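Local coordinates for Lin1909 protein (Listeria innocua, PDB 3FIJ) that is of uncharacterised function but binds manganese and, as a class I glutamine amidotransferase-like protein, may hydrolyse gamma-glutamyl-gamma-aminobutyrate, at residues A[161-164]-A[165-169]; A[91-94]-A[95-99]. All coordinates share one frame; numbering follows the deposited sequence.

Interaction 1. Residues A[161-164]-A[165-169]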
loop_
_atom_site.group_PDB
_atom_site.type_symbol
_atom_site.label_atom_id
_atom_site.label_comp_id
_atom_site.label_asym_id
_atom_site.label_seq_id
_atom_site.Cartn_x
_atom_site.Cartn_y
_atom_site.Cartn_z
ATOM N N THR A 161 33.070 -19.046 32.849
ATOM C CA THR A 161 32.767 -18.876 34.267
ATOM C C THR A 161 31.482 -18.091 34.494
ATOM O O THR A 161 31.075 -17.889 35.635
ATOM C CB THR A 161 33.882 -18.086 34.976
ATOM O OG1 THR A 161 34.161 -16.899 34.216
ATOM C CG2 THR A 161 35.149 -18.921 35.111
ATOM N N SER A 162 30.843 -17.649 33.413
ATOM C CA SER A 162 29.635 -16.838 33.530
ATOM C C SER A 162 28.315 -17.572 33.742
ATOM O O SER A 162 28.177 -18.762 33.448
ATOM C CB SER A 162 29.490 -15.954 32.295
ATOM O OG SER A 162 29.030 -16.712 31.192
ATOM N N GLU A 163 27.340 -16.827 34.255
ATOM C CA GLU A 163 26.003 -17.347 34.486
ATOM C C GLU A 163 25.495 -17.819 33.127
ATOM O O GLU A 163 24.905 -18.893 33.012
ATOM C CB GLU A 163 25.103 -16.230 35.016
ATOM C CG GLU A 163 23.667 -16.631 35.344
ATOM C CD GLU A 163 23.536 -17.344 36.686
ATOM O OE1 GLU A 163 24.309 -17.012 37.606
ATOM O OE2 GLU A 163 22.651 -18.219 36.822
ATOM N N LEU A 164 25.742 -17.011 32.100
ATOM C CA LEU A 164 25.303 -17.333 30.743
ATOM C C LEU A 164 25.770 -18.721 30.355
ATOM O O LEU A 164 25.004 -19.509 29.785
ATOM C CB LEU A 164 25.855 -16.317 29.737
ATOM C CG LEU A 164 25.319 -16.450 28.310
ATOM C CD1 LEU A 164 23.803 -16.255 28.323
ATOM C CD2 LEU A 164 25.979 -15.419 27.403
ATOM N N ALA A 165 27.027 -19.019 30.685
ATOM C CA ALA A 165 27.633 -20.311 30.373
ATOM C C ALA A 165 26.907 -21.494 31.015
ATOM O O ALA A 165 27.116 -22.638 30.621
ATOM C CB ALA A 165 29.117 -20.308 30.777
ATOM N N LYS A 166 26.057 -21.220 31.999
ATOM C CA LYS A 166 25.293 -22.282 32.653
ATOM C C LYS A 166 24.145 -22.697 31.741
ATOM O O LYS A 166 23.513 -23.734 31.948
ATOM C CB LYS A 166 24.688 -21.797 33.971
ATOM C CG LYS A 166 25.681 -21.414 35.044
ATOM C CD LYS A 166 24.954 -20.992 36.315
ATOM C CE LYS A 166 25.928 -20.511 37.384
ATOM N NZ LYS A 166 25.220 -20.037 38.611
ATOM N N HIS A 167 23.876 -21.877 30.731
ATOM C CA HIS A 167 22.774 -22.161 29.830
ATOM C C HIS A 167 23.145 -22.211 28.350
ATOM O O HIS A 167 22.453 -22.840 27.557
ATOM C CB HIS A 167 21.665 -21.138 30.072
ATOM C CG HIS A 167 21.275 -21.001 31.514
ATOM N ND1 HIS A 167 21.784 -20.015 32.336
ATOM C CD2 HIS A 167 20.439 -21.733 32.284
ATOM C CE1 HIS A 167 21.277 -20.146 33.546
ATOM N NE2 HIS A 167 20.456 -21.182 33.545
ATOM N N HIS A 168 24.239 -21.557 27.976
ATOM C CA HIS A 168 24.671 -21.550 26.584
ATOM C C HIS A 168 26.114 -22.035 26.401
ATOM O O HIS A 168 27.003 -21.682 27.176
ATOM C CB HIS A 168 24.551 -20.138 25.978
ATOM C CG HIS A 168 23.143 -19.669 25.758
ATOM N ND1 HIS A 168 22.076 -20.532 25.638
ATOM C CD2 HIS A 168 22.640 -18.425 25.582
ATOM C CE1 HIS A 168 20.975 -19.838 25.400
ATOM N NE2 HIS A 168 21.289 -18.556 25.360
ATOM N N PRO A 169 26.359 -22.863 25.373
ATOM C CA PRO A 169 27.708 -23.362 25.114
ATOM C C PRO A 169 28.461 -22.291 24.341
ATOM O O PRO A 169 27.844 -21.412 23.743
ATOM C CB PRO A 169 27.459 -24.602 24.271
ATOM C CG PRO A 169 26.260 -24.218 23.483
ATOM C CD PRO A 169 25.375 -23.564 24.527
#

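Interaction 2. Residues A[91-94]-A[95-99]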
loop_
_atom_site.group_PDB
_atom_site.type_symbol
_atom_site.label_atom_id
_atom_site.label_comp_id
_atom_site.label_asym_id
_atom_site.label_seq_id
_atom_site.Cartn_x
_atom_site.Cartn_y
_atom_site.Cartn_z
ATOM N N PRO A 91 11.671 9.347 25.819
ATOM C CA PRO A 91 12.100 9.676 27.186
ATOM C C PRO A 91 11.306 9.096 28.357
ATOM O O PRO A 91 11.888 8.576 29.309
ATOM C CB PRO A 91 12.102 11.200 27.180
ATOM C CG PRO A 91 12.516 11.513 25.768
ATOM C CD PRO A 91 11.670 10.553 24.970
ATOM N N PRO A 92 9.967 9.184 28.313
ATOM C CA PRO A 92 9.158 8.646 29.413
ATOM C C PRO A 92 9.357 7.153 29.708
ATOM O O PRO A 92 9.317 6.736 30.869
ATOM C CB PRO A 92 7.735 8.987 28.985
ATOM C CG PRO A 92 7.913 10.284 28.239
ATOM C CD PRO A 92 9.131 9.971 27.384
ATOM N N ARG A 93 9.581 6.344 28.677
ATOM C CA ARG A 93 9.792 4.921 28.924
ATOM C C ARG A 93 11.123 4.730 29.635
ATOM O O ARG A 93 11.208 4.031 30.644
ATOM C CB ARG A 93 9.809 4.107 27.624
ATOM C CG ARG A 93 9.462 2.628 27.863
ATOM C CD ARG A 93 10.561 1.624 27.503
ATOM N NE ARG A 93 10.265 0.942 26.247
ATOM C CZ ARG A 93 10.353 -0.375 26.039
ATOM N NH1 ARG A 93 10.738 -1.208 27.002
ATOM N NH2 ARG A 93 10.026 -0.867 24.850
ATOM N N ASP A 94 12.157 5.363 29.093
ATOM C CA ASP A 94 13.501 5.276 29.641
ATOM C C ASP A 94 13.545 5.687 31.099
ATOM O O ASP A 94 14.133 4.996 31.926
ATOM C CB ASP A 94 14.450 6.135 28.810
ATOM C CG ASP A 94 14.559 5.644 27.379
ATOM O OD1 ASP A 94 14.737 4.419 27.197
ATOM O OD2 ASP A 94 14.469 6.469 26.443
ATOM N N SER A 95 12.903 6.808 31.415
ATOM C CA SER A 95 12.866 7.298 32.792
ATOM C C SER A 95 12.187 6.298 33.714
ATOM O O SER A 95 12.698 5.986 34.793
ATOM C CB SER A 95 12.115 8.628 32.869
ATOM O OG SER A 95 12.788 9.632 32.130
ATOM N N TYR A 96 11.026 5.811 33.286
ATOM C CA TYR A 96 10.269 4.852 34.076
ATOM C C TYR A 96 11.061 3.569 34.297
ATOM O O TYR A 96 11.163 3.083 35.422
ATOM C CB TYR A 96 8.930 4.527 33.402
ATOM C CG TYR A 96 8.043 3.660 34.264
ATOM C CD1 TYR A 96 7.696 4.063 35.560
ATOM C CD2 TYR A 96 7.562 2.431 33.797
ATOM C CE1 TYR A 96 6.886 3.260 36.375
ATOM C CE2 TYR A 96 6.753 1.613 34.601
ATOM C CZ TYR A 96 6.418 2.034 35.887
ATOM O OH TYR A 96 5.618 1.249 36.687
ATOM N N GLU A 97 11.626 3.019 33.225
ATOM C CA GLU A 97 12.408 1.797 33.352
ATOM C C GLU A 97 13.627 2.037 34.245
ATOM O O GLU A 97 13.963 1.193 35.074
ATOM C CB GLU A 97 12.831 1.277 31.973
ATOM C CG GLU A 97 11.648 0.875 31.114
ATOM C CD GLU A 97 12.029 0.030 29.918
ATOM O OE1 GLU A 97 13.072 0.290 29.299
ATOM O OE2 GLU A 97 11.266 -0.886 29.579
ATOM N N ILE A 98 14.279 3.187 34.087
ATOM C CA ILE A 98 15.431 3.499 34.930
ATOM C C ILE A 98 14.942 3.355 36.373
ATOM O O ILE A 98 15.548 2.649 37.182
ATOM C CB ILE A 98 15.937 4.957 34.737
ATOM C CG1 ILE A 98 16.467 5.167 33.319
ATOM C CG2 ILE A 98 17.023 5.264 35.766
ATOM C CD1 ILE A 98 17.678 4.363 32.980
ATOM N N ALA A 99 13.827 4.019 36.676
ATOM C CA ALA A 99 13.232 3.972 38.010
ATOM C C ALA A 99 12.906 2.537 38.417
ATOM O O ALA A 99 13.009 2.182 39.591
ATOM C CB ALA A 99 11.968 4.837 38.052
#

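Interaction 1. Residues A[161-164]-A[165-169]
Leu-164 O takes two backbone donors, His-167 N at 2.8 Å and His-168 N at the same 2.8 Å from that oxygen. One step earlier, Glu-163 O receives Lys-166 N at 2.8 Å, and His-167 ND1 adds a weak bond to the same oxygen. At the start of the turn Ser-162 OG accepts Ala-165 N at 3.1 Å. With chi1 at 76°, OG sits between its own backbone N and carbonyl carbon, which brings it under the third amide on. The serine hydroxyl thus meets the chain where a tight turn begins, in the loop between strands 154-158 and 172-174. Ser-162 OG also bonds Glu-159 O, and Glu-204 OE2 and OE1 take up the amides of Glu-163 and Leu-164, so a carboxylate from strand 200-205 faces the amino end of the turn. Above the turn, Glu-163 bends back at chi2 (79°) and crosses the extended Lys-166 chain; the salt bridge from NZ to Glu-163 OE1, at 3.3 Å, is weak, and OE2 reaches weakly to Trp-211 NE1. Lys-166 CB rests over one face of the His-167 ring, near its rim. On the inner side Leu-164 CD1 meets His-168 CD2 at 3.7 Å, the leucine also lying on Ala-193 and Ala-202 of the sheet, while the His-168 ring packs on Ile-158 and against Leu-232 of helix 227-241.

Interaction 2. Residues A[91-94]-A[95-99]
The first two turns of helix 91-106 carry an i to i+4 salt bridge, Arg-93 to Glu-97, on the side turned to the ends of strands 6-10 and 64-67. Arg-93 NH1 lies 2.7 Å from Glu-97 OE2, with an N-H...O angle of 157°, although the place of OE2 is less certain. The carboxylate comes to the edge of the guanidinium with the two planes 77° apart, and NH1 is the nitrogen that bonds OE2. Arg-93 reaches it by bending at chi2 and chi3, which lays its CD beside the Glu-97 carboxylate. Below, Glu-97 N bonds Arg-93 O at 2.8 Å. At the amino end Pro-91 O accepts twice from Ser-95: N at 2.9 Å, and OG, its chi1 of -63° turning it back along the helix, from above the carbonyl plane at 3.1 Å. The same Glu-97 OE2 also bonds Thr-10 OG1, at the end of strand 6-10, while OE1 pairs with Arg-116; Asp-94 shares that arginine through OD1, and its OD2 takes Thr-74 N. Leu-120 of helix 116-124 lies against Asp-94, Glu-97 and Ile-98, and Tyr-96 leans on Ala-58 of helix 55-60.

In the fold
Interactions 1 and 2 lie on opposite sides of the chain's centre, their centres about 30 Å apart, and do not touch. Both are partly buried and local, but they belong to different elements: interaction 1 is a tight turn in a loop beside the antiparallel strands and helix 227-241, interaction 2 the start of helix 91-106 beside helices 55-60 and 116-124. Their charges are used differently. The Glu-Lys pair of 161-169 is weak and involves an exposed lysine, whereas the pair in 91-99 belongs to a charge network in which Asp-94 and Glu-97, both buried, share Arg-116. Interaction 1 touches no other subunit, while Pro-91 and Tyr-96 of interaction 2 pack on Leu-151 and Phe-43 of two neighbouring subunits.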